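Local coordinates for protein VIN1 (Oscarella pearsei, PDB 6BFI) that is a vinculin homolog that binds actin filaments and may play a role in cell-cell adhesion, at residues A[580-585]-A[590-595]; A[516-521]-A[525-530]; A[532-537]-A[573-578]; A[505-510]-A[601-606]; A[498-503]-A[607-612]. One frame throughout, in Å; residues are numbered along the deposited sequence.

Contact 1 (A[580-585]-A[590-595]); sequences KAVVTS and DIQRKF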
# COMPACT_ATOMS: atom_id res chain seq x y z
N LYS A 580 -37.73 -20.69 -14.91
CA LYS A 580 -38.13 -22.00 -14.39
C LYS A 580 -39.57 -22.33 -14.78
O LYS A 580 -39.89 -23.48 -15.08
CB LYS A 580 -37.96 -22.04 -12.87
CG LYS A 580 -36.52 -21.84 -12.41
CD LYS A 580 -36.44 -21.68 -10.90
CE LYS A 580 -35.00 -21.46 -10.45
NZ LYS A 580 -34.91 -21.17 -8.99
N ALA A 581 -40.44 -21.32 -14.80
CA ALA A 581 -41.80 -21.53 -15.29
C ALA A 581 -41.79 -21.96 -16.76
O ALA A 581 -42.69 -22.70 -17.19
CB ALA A 581 -42.63 -20.27 -15.10
N VAL A 582 -40.80 -21.51 -17.53
CA VAL A 582 -40.69 -21.98 -18.91
C VAL A 582 -40.23 -23.43 -18.94
O VAL A 582 -40.72 -24.23 -19.74
CB VAL A 582 -39.75 -21.08 -19.73
CG1 VAL A 582 -39.65 -21.59 -21.16
CG2 VAL A 582 -40.25 -19.65 -19.73
N VAL A 583 -39.30 -23.81 -18.06
CA VAL A 583 -38.89 -25.21 -18.03
C VAL A 583 -40.02 -26.11 -17.55
O VAL A 583 -40.03 -27.31 -17.85
CB VAL A 583 -37.63 -25.42 -17.17
CG1 VAL A 583 -36.78 -24.18 -17.15
CG2 VAL A 583 -37.99 -25.87 -15.75
N THR A 584 -41.00 -25.55 -16.83
CA THR A 584 -42.15 -26.35 -16.42
C THR A 584 -43.09 -26.59 -17.60
O THR A 584 -43.51 -27.73 -17.84
CB THR A 584 -42.89 -25.66 -15.28
OG1 THR A 584 -41.95 -25.29 -14.26
CG2 THR A 584 -43.93 -26.59 -14.68
N SER A 585 -43.44 -25.54 -18.34
CA SER A 585 -44.30 -25.62 -19.51
C SER A 585 -43.55 -25.02 -20.70
O SER A 585 -43.72 -23.83 -21.02
CB SER A 585 -45.63 -24.89 -19.29
OG SER A 585 -46.36 -25.48 -18.23
N ASP A 590 -47.30 -17.92 -23.63
CA ASP A 590 -47.51 -16.83 -22.67
C ASP A 590 -46.38 -16.77 -21.65
O ASP A 590 -45.83 -15.69 -21.37
CB ASP A 590 -48.86 -17.00 -21.98
CG ASP A 590 -49.09 -15.99 -20.88
OD1 ASP A 590 -48.64 -14.83 -21.02
OD2 ASP A 590 -49.72 -16.36 -19.86
N ILE A 591 -46.01 -17.92 -21.08
CA ILE A 591 -44.90 -17.97 -20.13
C ILE A 591 -43.61 -17.51 -20.80
O ILE A 591 -42.77 -16.84 -20.19
CB ILE A 591 -44.77 -19.38 -19.53
CG1 ILE A 591 -46.07 -19.80 -18.85
CG2 ILE A 591 -43.63 -19.44 -18.53
CD1 ILE A 591 -46.41 -18.99 -17.62
N GLN A 592 -43.44 -17.86 -22.08
CA GLN A 592 -42.29 -17.37 -22.84
C GLN A 592 -42.30 -15.85 -22.93
O GLN A 592 -41.25 -15.21 -22.78
CB GLN A 592 -42.28 -17.99 -24.24
CG GLN A 592 -42.06 -19.49 -24.26
CD GLN A 592 -42.17 -20.07 -25.66
OE1 GLN A 592 -42.53 -19.37 -26.61
NE2 GLN A 592 -41.87 -21.36 -25.79
N ARG A 593 -43.47 -15.26 -23.17
CA ARG A 593 -43.56 -13.80 -23.21
C ARG A 593 -43.21 -13.19 -21.86
O ARG A 593 -42.48 -12.19 -21.80
CB ARG A 593 -44.97 -13.37 -23.64
CG ARG A 593 -45.28 -13.63 -25.10
CD ARG A 593 -46.59 -12.97 -25.50
NE ARG A 593 -47.73 -13.54 -24.81
CZ ARG A 593 -48.54 -14.46 -25.33
NH1 ARG A 593 -48.33 -14.91 -26.56
NH2 ARG A 593 -49.56 -14.93 -24.63
N LYS A 594 -43.72 -13.77 -20.77
CA LYS A 594 -43.39 -13.27 -19.44
C LYS A 594 -41.88 -13.30 -19.21
O LYS A 594 -41.29 -12.31 -18.75
CB LYS A 594 -44.11 -14.10 -18.38
CG LYS A 594 -45.63 -14.08 -18.48
CD LYS A 594 -46.25 -15.05 -17.49
CE LYS A 594 -47.76 -15.09 -17.61
NZ LYS A 594 -48.37 -16.16 -16.77
N PHE A 595 -41.24 -14.43 -19.52
CA PHE A 595 -39.80 -14.54 -19.32
C PHE A 595 -39.04 -13.53 -20.17
O PHE A 595 -38.10 -12.89 -19.69
CB PHE A 595 -39.34 -15.97 -19.64
CG PHE A 595 -37.88 -16.06 -19.97
CD1 PHE A 595 -36.92 -15.88 -18.98
CD2 PHE A 595 -37.46 -16.32 -21.26
CE1 PHE A 595 -35.57 -15.96 -19.28
CE2 PHE A 595 -36.11 -16.40 -21.57
CZ PHE A 595 -35.17 -16.22 -20.58
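A581 and V582 meet I591 where two consecutive helices run antiparallel, their axes 9.1 Å apart at closest approach and their directions 164° apart. The CA atoms of V582 and I591 come within 5.9 Å, and apolar side-chain packing joins the two helices. Two methyls, I591 CG2 and V582 CG2, carry the contact. I591 CG2 lies 3.6 Å from V582 CG2 and 3.7 Å from A581 CB, and also rests on the carbonyl carbon of A581. V582 and I591 pass each other in opposite directions rather than meeting end on. With V582 CG1 anti to the backbone nitrogen (chi1 180°), V582 CG2 is left on the nitrogen side, where it can also reach F595 CB at 3.8 Å; these two side chains cross at about a right angle.

Polar groups serve each helix separately. K580 O receives T584 OG1 at 2.9 Å and T584 N from opposite faces of its carbonyl plane, close to the helix end at S585. On the other helix, K594 NZ forms a salt bridge of 3.4 Å with D590 OD2.

The pair is a helical hairpin made by helices 572-584 and 589-615. V582 and F595 both turn onto L527 of helix 524-550, while F595 also touches A514 of helix 496-519, so the hairpin's inner side is covered by two further helices.

Contact 2 (A[516-521]-A[525-530]); sequences RIALAE and MKLIAK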
# COMPACT_ATOMS: atom_id res chain seq x y z
N ARG A 516 -33.96 -16.43 -27.62
CA ARG A 516 -33.97 -17.32 -28.77
C ARG A 516 -34.24 -18.76 -28.35
O ARG A 516 -35.05 -19.46 -28.97
CB ARG A 516 -32.64 -17.22 -29.52
CG ARG A 516 -32.45 -18.28 -30.59
CD ARG A 516 -31.00 -18.35 -31.05
NE ARG A 516 -30.79 -19.46 -31.96
CZ ARG A 516 -30.49 -20.70 -31.58
NH1 ARG A 516 -30.38 -20.99 -30.29
NH2 ARG A 516 -30.31 -21.66 -32.48
N ILE A 517 -33.57 -19.22 -27.29
CA ILE A 517 -33.79 -20.57 -26.79
C ILE A 517 -35.19 -20.72 -26.20
O ILE A 517 -35.76 -21.81 -26.20
CB ILE A 517 -32.69 -20.93 -25.77
CG1 ILE A 517 -31.31 -20.87 -26.42
CG2 ILE A 517 -32.92 -22.32 -25.18
CD1 ILE A 517 -30.16 -21.07 -25.46
N ALA A 518 -35.77 -19.62 -25.72
CA ALA A 518 -37.10 -19.69 -25.12
C ALA A 518 -38.19 -19.77 -26.18
O ALA A 518 -39.16 -20.53 -26.02
CB ALA A 518 -37.33 -18.48 -24.21
N LEU A 519 -38.07 -19.01 -27.27
CA LEU A 519 -39.09 -19.03 -28.31
C LEU A 519 -39.02 -20.32 -29.12
O LEU A 519 -39.98 -21.10 -29.16
CB LEU A 519 -38.96 -17.80 -29.21
CG LEU A 519 -39.37 -16.48 -28.55
CD1 LEU A 519 -39.38 -15.36 -29.58
CD2 LEU A 519 -40.72 -16.60 -27.87
N ALA A 520 -37.89 -20.55 -29.79
CA ALA A 520 -37.67 -21.80 -30.49
C ALA A 520 -37.27 -22.87 -29.48
O ALA A 520 -36.29 -22.70 -28.75
CB ALA A 520 -36.59 -21.64 -31.56
N GLU A 521 -38.03 -23.96 -29.43
CA GLU A 521 -37.89 -24.93 -28.35
C GLU A 521 -36.61 -25.75 -28.48
O GLU A 521 -36.60 -26.82 -29.08
CB GLU A 521 -39.11 -25.85 -28.29
CG GLU A 521 -40.37 -25.12 -27.87
CD GLU A 521 -40.12 -24.14 -26.74
OE1 GLU A 521 -39.59 -24.55 -25.69
OE2 GLU A 521 -40.44 -22.94 -26.92
N MET A 525 -32.26 -26.99 -20.48
CA MET A 525 -31.01 -26.86 -19.74
C MET A 525 -30.22 -25.65 -20.22
O MET A 525 -29.62 -24.93 -19.41
CB MET A 525 -30.18 -28.14 -19.89
CG MET A 525 -30.92 -29.40 -19.47
SD MET A 525 -31.26 -29.46 -17.70
CE MET A 525 -29.60 -29.66 -17.04
N LYS A 526 -30.20 -25.42 -21.54
CA LYS A 526 -29.60 -24.20 -22.07
C LYS A 526 -30.29 -22.95 -21.53
O LYS A 526 -29.64 -21.93 -21.30
CB LYS A 526 -29.67 -24.21 -23.60
CG LYS A 526 -28.50 -24.90 -24.27
CD LYS A 526 -27.27 -24.01 -24.29
CE LYS A 526 -26.15 -24.61 -25.12
NZ LYS A 526 -24.99 -23.69 -25.22
N LEU A 527 -31.61 -23.03 -21.30
CA LEU A 527 -32.34 -21.85 -20.85
C LEU A 527 -32.05 -21.54 -19.39
O LEU A 527 -31.86 -20.37 -19.03
CB LEU A 527 -33.84 -22.05 -21.06
CG LEU A 527 -34.68 -20.82 -20.71
CD1 LEU A 527 -34.50 -19.72 -21.74
CD2 LEU A 527 -36.14 -21.19 -20.56
N ILE A 528 -32.02 -22.56 -18.52
CA ILE A 528 -31.70 -22.30 -17.12
C ILE A 528 -30.24 -21.91 -16.97
O ILE A 528 -29.89 -21.06 -16.14
CB ILE A 528 -32.06 -23.51 -16.24
CG1 ILE A 528 -31.59 -24.81 -16.89
CG2 ILE A 528 -33.55 -23.54 -15.95
CD1 ILE A 528 -31.97 -26.06 -16.11
N ALA A 529 -29.35 -22.53 -17.76
CA ALA A 529 -27.94 -22.17 -17.70
C ALA A 529 -27.72 -20.72 -18.11
O ALA A 529 -27.10 -19.94 -17.39
CB ALA A 529 -27.12 -23.12 -18.58
N LYS A 530 -28.25 -20.35 -19.29
CA LYS A 530 -28.07 -18.98 -19.77
C LYS A 530 -28.76 -17.98 -18.87
O LYS A 530 -28.23 -16.89 -18.61
CB LYS A 530 -28.58 -18.88 -21.21
CG LYS A 530 -27.91 -17.80 -22.04
CD LYS A 530 -26.39 -17.92 -21.96
CE LYS A 530 -25.74 -17.69 -23.32
NZ LYS A 530 -26.04 -18.79 -24.27
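I517 supplies most of the apolar contact, its two methyls meeting the first turn of the following helix. I517 CD1, at the end of an isoleucine chain with chi2 of 174°, comes to 3.7 Å from K526 CB; I517 CG2 lies 4.1 Å from that same carbon and 4.2 Å from L527 CB. K526 is touched only at its base, because its chain bends at chi2 (-78°) and carries the end away from I517. Deeper in, A518 CB packs at 4.0 Å against L527 CD1. L527 has CG anti to its backbone nitrogen, a setting that extends the isobutyl group toward the 516-521 segment.

The elements joined are helices 496-519 and 524-550, two neighbours along the chain linked by a short turn in the all-helical vinculin-family fold. Beyond the pair, A518 also lies against F595 of helix 589-615, and I528 touches V583 of helix 572-584.

Polar groups lie around this apolar contact. R516 NH1 makes salt bridges with both E513 and E522, tying the end of the first helix to the turn. A hydrogen bond joins M525 N to D523 OD1 at the start of the next helix. The K530 side chain merely touches D510 and E513.

Contact 3 (A[532-537]-A[573-578]); sequences SSVARQ and SPMVIE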
# COMPACT_ATOMS: atom_id res chain seq x y z
N SER A 532 -29.44 -18.25 -15.56
CA SER A 532 -28.70 -18.08 -14.31
C SER A 532 -27.38 -17.36 -14.54
O SER A 532 -26.94 -16.59 -13.68
CB SER A 532 -28.46 -19.44 -13.64
OG SER A 532 -27.66 -20.29 -14.45
N SER A 533 -26.75 -17.57 -15.70
CA SER A 533 -25.58 -16.77 -16.05
C SER A 533 -25.92 -15.29 -16.13
O SER A 533 -25.17 -14.44 -15.64
CB SER A 533 -25.00 -17.26 -17.38
OG SER A 533 -24.07 -16.32 -17.90
N VAL A 534 -27.07 -14.96 -16.73
CA VAL A 534 -27.52 -13.57 -16.78
C VAL A 534 -27.74 -13.03 -15.37
O VAL A 534 -27.36 -11.90 -15.06
CB VAL A 534 -28.78 -13.45 -17.64
CG1 VAL A 534 -29.42 -12.08 -17.47
CG2 VAL A 534 -28.45 -13.71 -19.10
N ALA A 535 -28.34 -13.84 -14.49
CA ALA A 535 -28.55 -13.41 -13.12
C ALA A 535 -27.23 -13.13 -12.41
O ALA A 535 -27.12 -12.16 -11.65
CB ALA A 535 -29.35 -14.47 -12.35
N ARG A 536 -26.22 -13.97 -12.65
CA ARG A 536 -24.92 -13.75 -12.01
C ARG A 536 -24.24 -12.50 -12.55
O ARG A 536 -23.63 -11.74 -11.78
CB ARG A 536 -24.03 -14.98 -12.20
CG ARG A 536 -24.52 -16.22 -11.47
CD ARG A 536 -23.46 -17.32 -11.44
NE ARG A 536 -23.16 -17.84 -12.77
CZ ARG A 536 -23.74 -18.91 -13.31
NH1 ARG A 536 -24.66 -19.57 -12.63
NH2 ARG A 536 -23.39 -19.31 -14.52
N GLN A 537 -24.33 -12.26 -13.86
CA GLN A 537 -23.74 -11.04 -14.41
C GLN A 537 -24.44 -9.80 -13.87
O GLN A 537 -23.78 -8.80 -13.54
CB GLN A 537 -23.81 -11.08 -15.94
CG GLN A 537 -23.00 -12.20 -16.56
CD GLN A 537 -23.13 -12.25 -18.07
OE1 GLN A 537 -22.90 -11.26 -18.76
NE2 GLN A 537 -23.51 -13.42 -18.59
N SER A 573 -34.75 -11.82 -9.58
CA SER A 573 -35.47 -13.02 -9.15
C SER A 573 -36.70 -13.32 -10.00
O SER A 573 -36.86 -14.47 -10.43
CB SER A 573 -35.84 -12.89 -7.67
OG SER A 573 -34.68 -12.83 -6.86
N PRO A 574 -37.60 -12.36 -10.28
CA PRO A 574 -38.76 -12.70 -11.13
C PRO A 574 -38.36 -13.26 -12.48
O PRO A 574 -39.05 -14.14 -13.01
CB PRO A 574 -39.49 -11.35 -11.27
CG PRO A 574 -39.09 -10.58 -10.07
CD PRO A 574 -37.66 -10.96 -9.82
N MET A 575 -37.25 -12.78 -13.05
CA MET A 575 -36.79 -13.32 -14.33
C MET A 575 -36.43 -14.79 -14.20
O MET A 575 -36.79 -15.61 -15.06
CB MET A 575 -35.59 -12.51 -14.82
CG MET A 575 -35.17 -12.80 -16.25
SD MET A 575 -33.98 -14.15 -16.39
CE MET A 575 -32.70 -13.61 -15.26
N VAL A 576 -35.73 -15.16 -13.12
CA VAL A 576 -35.33 -16.55 -12.93
C VAL A 576 -36.54 -17.44 -12.69
O VAL A 576 -36.64 -18.54 -13.25
CB VAL A 576 -34.31 -16.65 -11.78
CG1 VAL A 576 -33.99 -18.11 -11.48
CG2 VAL A 576 -33.04 -15.90 -12.13
N ILE A 577 -37.49 -16.98 -11.86
CA ILE A 577 -38.65 -17.82 -11.61
C ILE A 577 -39.52 -17.95 -12.86
O ILE A 577 -40.17 -18.98 -13.06
CB ILE A 577 -39.47 -17.30 -10.40
CG1 ILE A 577 -40.31 -16.08 -10.78
CG2 ILE A 577 -38.54 -16.97 -9.24
CD1 ILE A 577 -41.28 -15.66 -9.70
N GLU A 578 -39.52 -16.93 -13.73
CA GLU A 578 -40.22 -17.07 -15.00
C GLU A 578 -39.50 -18.05 -15.92
O GLU A 578 -40.15 -18.82 -16.64
CB GLU A 578 -40.38 -15.71 -15.68
CG GLU A 578 -41.31 -14.73 -14.97
CD GLU A 578 -42.74 -15.23 -14.86
OE1 GLU A 578 -43.16 -16.07 -15.68
OE2 GLU A 578 -43.44 -14.77 -13.93
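V576 has CG1 anti to its backbone nitrogen (chi1 174°), which turns V576 CG2 to the nitrogen side and brings it to 4.0 Å from A535 CB. M575 leaves its helix with CG likewise anti to the nitrogen, then bends at chi2, and its terminal methyl is the part that meets the other helix. M575 CE approaches V534 CG1 at 4.2 Å and lies 4.4 Å from A535 N, so the thioether end lies beside both a valine methyl and the backbone. These few apolar touches make a light contact between axes 10.0 Å apart.

Helix 524-550 has its own polar link on another side. Q537 NE2 donates to S533 OG over 3.0 Å, one turn back, with an N-H...O angle of 145°; the serine oxygen lies almost in the amide plane. The same nitrogen is hydrogen-bonded to D510 OD2 of helix 496-519. Two partners thus hold this buried amide, which should limit its rotation.

V534 also packs on V511 of helix 496-519, and M575 on F595 of helix 589-615, so both inner side chains have partners from other helices. The antiparallel run, with N-to-C directions 173° apart, and these shared apolar residues are characteristic of the long helical bundles from which vinculin-family proteins are built.

Contact 4 (A[505-510]-A[601-606]); sequences ARIQAD and KVVEGV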
# COMPACT_ATOMS: atom_id res chain seq x y z
N ALA A 505 -23.03 -5.24 -22.66
CA ALA A 505 -22.99 -5.92 -23.95
C ALA A 505 -23.14 -7.43 -23.78
O ALA A 505 -23.95 -8.07 -24.45
CB ALA A 505 -21.70 -5.58 -24.68
N ARG A 506 -22.35 -8.02 -22.87
CA ARG A 506 -22.43 -9.46 -22.65
C ARG A 506 -23.82 -9.87 -22.17
O ARG A 506 -24.35 -10.90 -22.62
CB ARG A 506 -21.36 -9.89 -21.64
CG ARG A 506 -19.94 -9.83 -22.19
CD ARG A 506 -18.89 -9.85 -21.09
NE ARG A 506 -18.13 -11.09 -21.05
CZ ARG A 506 -18.16 -11.97 -20.06
NH1 ARG A 506 -18.92 -11.74 -18.99
NH2 ARG A 506 -17.43 -13.07 -20.12
N ILE A 507 -24.42 -9.09 -21.28
CA ILE A 507 -25.77 -9.39 -20.82
C ILE A 507 -26.77 -9.25 -21.96
O ILE A 507 -27.73 -10.02 -22.05
CB ILE A 507 -26.14 -8.49 -19.62
CG1 ILE A 507 -25.43 -8.97 -18.36
CG2 ILE A 507 -27.64 -8.47 -19.40
CD1 ILE A 507 -25.62 -8.06 -17.17
N GLN A 508 -26.55 -8.29 -22.86
CA GLN A 508 -27.42 -8.16 -24.03
C GLN A 508 -27.35 -9.41 -24.91
O GLN A 508 -28.38 -9.95 -25.32
CB GLN A 508 -27.06 -6.92 -24.84
CG GLN A 508 -27.63 -5.62 -24.31
CD GLN A 508 -27.29 -4.44 -25.18
OE1 GLN A 508 -26.96 -4.59 -26.36
NE2 GLN A 508 -27.36 -3.24 -24.62
N ALA A 509 -26.13 -9.88 -25.20
CA ALA A 509 -25.98 -11.06 -26.04
C ALA A 509 -26.57 -12.30 -25.37
O ALA A 509 -27.25 -13.10 -26.03
CB ALA A 509 -24.50 -11.28 -26.37
N ASP A 510 -26.32 -12.48 -24.07
CA ASP A 510 -26.80 -13.67 -23.39
C ASP A 510 -28.32 -13.65 -23.22
O ASP A 510 -28.97 -14.70 -23.31
CB ASP A 510 -26.11 -13.82 -22.04
CG ASP A 510 -24.65 -14.22 -22.17
OD1 ASP A 510 -24.28 -14.75 -23.24
OD2 ASP A 510 -23.88 -14.01 -21.21
N LYS A 601 -36.36 -6.57 -18.78
CA LYS A 601 -36.33 -5.68 -17.63
C LYS A 601 -34.95 -5.70 -16.96
O LYS A 601 -34.45 -4.65 -16.53
CB LYS A 601 -37.41 -6.08 -16.62
CG LYS A 601 -37.89 -4.93 -15.75
CD LYS A 601 -38.68 -3.92 -16.56
CE LYS A 601 -38.47 -2.50 -16.05
NZ LYS A 601 -38.77 -2.37 -14.60
N VAL A 602 -34.33 -6.88 -16.89
CA VAL A 602 -32.96 -6.95 -16.39
C VAL A 602 -32.03 -6.08 -17.23
O VAL A 602 -31.28 -5.25 -16.70
CB VAL A 602 -32.48 -8.42 -16.35
CG1 VAL A 602 -31.00 -8.48 -16.02
CG2 VAL A 602 -33.30 -9.22 -15.35
N VAL A 603 -32.07 -6.27 -18.56
CA VAL A 603 -31.23 -5.47 -19.45
C VAL A 603 -31.44 -3.98 -19.20
O VAL A 603 -30.48 -3.21 -19.13
CB VAL A 603 -31.52 -5.84 -20.92
CG1 VAL A 603 -30.91 -4.80 -21.86
CG2 VAL A 603 -30.97 -7.22 -21.24
N GLU A 604 -32.70 -3.56 -19.04
CA GLU A 604 -32.98 -2.15 -18.81
C GLU A 604 -32.38 -1.67 -17.49
O GLU A 604 -31.86 -0.55 -17.41
CB GLU A 604 -34.49 -1.91 -18.84
CG GLU A 604 -34.88 -0.47 -19.09
CD GLU A 604 -35.60 0.15 -17.91
OE1 GLU A 604 -35.97 -0.59 -16.98
OE2 GLU A 604 -35.79 1.39 -17.91
N GLY A 605 -32.44 -2.50 -16.44
CA GLY A 605 -31.84 -2.11 -15.18
C GLY A 605 -30.33 -1.94 -15.28
O GLY A 605 -29.77 -0.96 -14.77
N VAL A 606 -29.66 -2.88 -15.94
CA VAL A 606 -28.22 -2.74 -16.16
C VAL A 606 -27.92 -1.46 -16.93
O VAL A 606 -26.99 -0.71 -16.59
CB VAL A 606 -27.66 -3.98 -16.89
CG1 VAL A 606 -26.22 -3.74 -17.32
CG2 VAL A 606 -27.76 -5.21 -16.00
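I507 and V603 belong to an antiparallel helix pair in a vinculin-family helical bundle, where helices 496-519 and 589-615 lie side by side although far apart in sequence. Their local axes are 10.1 Å apart with directions 171° from each other, and the CA atoms of Q508 and V603 approach to 6.5 Å.

The interface is aliphatic. I507 uses two branches on two successive turns of the partner helix. I507 CG2 lies 4.0 Å from V603 CG2, the two side chains sliding past each other in opposite directions. The longer branch heads elsewhere: with CG1 anti to the carbonyl carbon and chi2 at 174°, the chain stretches out to meet V606 tip to tip, I507 CD1 lying 3.8 Å from V606 CG2. I507 and V606 are buried, and I507 also touches Q537 of helix 524-550, which lies against this side of the pair.

Toward the surface, V603 is flanked by a polar residue that contributes its aliphatic part. The Q508 chain crosses V603 at about a right angle and extends onward beyond CG. V603 thereby touches both neighbours with different methyls, V603 CG2 taking I507 and V603 CG1 lying 4.2 Å from Q508 CG.

Contact 5 (A[498-503]-A[607-612]); sequences EFMKVS and AAVRSV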
# COMPACT_ATOMS: atom_id res chain seq x y z
N GLU A 498 -16.19 1.00 -17.65
CA GLU A 498 -15.87 -0.05 -18.61
C GLU A 498 -16.49 -1.38 -18.20
O GLU A 498 -16.98 -2.14 -19.05
CB GLU A 498 -14.36 -0.19 -18.76
CG GLU A 498 -13.69 0.97 -19.49
CD GLU A 498 -14.15 1.11 -20.93
OE1 GLU A 498 -14.74 0.16 -21.48
OE2 GLU A 498 -13.91 2.18 -21.52
N PHE A 499 -16.50 -1.68 -16.89
CA PHE A 499 -17.16 -2.89 -16.42
C PHE A 499 -18.65 -2.86 -16.75
O PHE A 499 -19.23 -3.88 -17.16
CB PHE A 499 -16.95 -3.07 -14.92
CG PHE A 499 -17.46 -4.39 -14.38
CD1 PHE A 499 -18.78 -4.54 -14.00
CD2 PHE A 499 -16.60 -5.47 -14.24
CE1 PHE A 499 -19.25 -5.75 -13.51
CE2 PHE A 499 -17.06 -6.68 -13.75
CZ PHE A 499 -18.39 -6.82 -13.38
N MET A 500 -19.29 -1.70 -16.60
CA MET A 500 -20.71 -1.59 -16.89
C MET A 500 -20.99 -1.70 -18.38
O MET A 500 -22.02 -2.26 -18.77
CB MET A 500 -21.27 -0.28 -16.33
CG MET A 500 -21.16 -0.16 -14.82
SD MET A 500 -21.82 -1.60 -13.96
CE MET A 500 -21.47 -1.17 -12.25
N LYS A 501 -20.09 -1.19 -19.23
CA LYS A 501 -20.28 -1.33 -20.67
C LYS A 501 -20.11 -2.78 -21.10
O LYS A 501 -20.98 -3.35 -21.77
CB LYS A 501 -19.29 -0.43 -21.42
CG LYS A 501 -19.66 1.04 -21.43
CD LYS A 501 -18.62 1.86 -22.19
CE LYS A 501 -19.04 3.32 -22.32
NZ LYS A 501 -17.98 4.15 -22.96
N VAL A 502 -18.99 -3.41 -20.72
CA VAL A 502 -18.74 -4.79 -21.10
C VAL A 502 -19.85 -5.70 -20.58
O VAL A 502 -20.37 -6.55 -21.31
CB VAL A 502 -17.35 -5.24 -20.59
CG1 VAL A 502 -17.12 -6.70 -20.89
CG2 VAL A 502 -16.26 -4.38 -21.23
N SER A 503 -20.24 -5.52 -19.31
CA SER A 503 -21.33 -6.30 -18.74
C SER A 503 -22.65 -6.03 -19.44
O SER A 503 -23.47 -6.94 -19.59
CB SER A 503 -21.45 -6.02 -17.25
OG SER A 503 -20.28 -6.39 -16.55
N ALA A 607 -28.71 -1.18 -17.96
CA ALA A 607 -28.55 0.07 -18.69
C ALA A 607 -28.72 1.28 -17.78
O ALA A 607 -28.04 2.30 -17.96
CB ALA A 607 -29.54 0.14 -19.85
N ALA A 608 -29.61 1.19 -16.79
CA ALA A 608 -29.81 2.30 -15.87
C ALA A 608 -28.57 2.54 -15.01
O ALA A 608 -28.11 3.68 -14.87
CB ALA A 608 -31.03 2.05 -14.99
N VAL A 609 -28.02 1.47 -14.44
CA VAL A 609 -26.80 1.61 -13.64
C VAL A 609 -25.67 2.18 -14.48
O VAL A 609 -24.95 3.11 -14.07
CB VAL A 609 -26.41 0.26 -13.00
CG1 VAL A 609 -25.20 0.43 -12.10
CG2 VAL A 609 -27.59 -0.32 -12.24
N ARG A 610 -25.49 1.63 -15.69
CA ARG A 610 -24.49 2.15 -16.62
C ARG A 610 -24.74 3.62 -16.93
O ARG A 610 -23.78 4.38 -17.14
CB ARG A 610 -24.50 1.33 -17.90
CG ARG A 610 -23.34 1.61 -18.85
CD ARG A 610 -23.71 2.60 -19.95
NE ARG A 610 -24.80 2.11 -20.79
CZ ARG A 610 -26.02 2.66 -20.82
NH1 ARG A 610 -26.29 3.72 -20.07
NH2 ARG A 610 -26.96 2.15 -21.61
N SER A 611 -26.00 4.05 -16.96
CA SER A 611 -26.29 5.45 -17.25
C SER A 611 -25.92 6.35 -16.08
O SER A 611 -25.43 7.47 -16.28
CB SER A 611 -27.77 5.62 -17.59
OG SER A 611 -28.12 7.00 -17.63
N VAL A 612 -26.15 5.89 -14.84
CA VAL A 612 -25.77 6.69 -13.68
C VAL A 612 -24.26 6.85 -13.62
O VAL A 612 -23.73 7.97 -13.49
CB VAL A 612 -26.33 6.07 -12.39
CG1 VAL A 612 -25.81 6.82 -11.18
CG2 VAL A 612 -27.85 6.07 -12.41
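F499 O, just before M500, accepts two hydrogen bonds from S503: the hydroxyl OG at 2.8 Å and the backbone N, from opposite faces of the carbonyl plane. The C=O...OG angle is 147°. S503 OG also lies over one face of the F499 ring, offset toward its rim.

Across the contact, M500 meets R610 through the base of each side chain, M500 CB standing 3.8 Å from R610 CG. R610 has CG anti to its backbone nitrogen (chi1 -170°), which lays that methylene beside M500, before bends at chi2 and chi3 turn the guanidinium back over A607 CA. R610 NH2 forms a salt bridge with E504, one residue beyond the 498-503 segment, so this arginine joins the helices by its chain and its charge alike. M500 itself bends at chi2 and places M500 CE 4.1 Å from V609 CG1.

The local axes come to 9.4 Å with directions 154° apart. M500 continues onto V541 and V544 of helix 524-550, and V609 onto L561 and A564 of helix 555-569. F499 touches V544 as well, and F499 and V502 meet V372 and E370 of helix 344-375, which packs against helix 496-519 here.

Contacts 1 and 2 are mainly buried and lie at one end of the bundle, their centres 10 Å apart, each joining helices that follow one another in the chain. Contacts 3, 4 and 5 are partly buried and bring together helices more distant in sequence. Contacts 4 and 5 hold the same two helices, 496-519 and 589-615, at adjoining segments; contact 2 shares the former and contact 1 the latter. Contact 3 shares helix 572-584 with contact 1 and helix 524-550 with contact 2. Methyl packing is common to all five. At their exposed sides contacts 2 and 4 add aliphatic parts of K526 and Q508, while in contact 5 the R610 chain is central and pairs with an acid on the opposing helix.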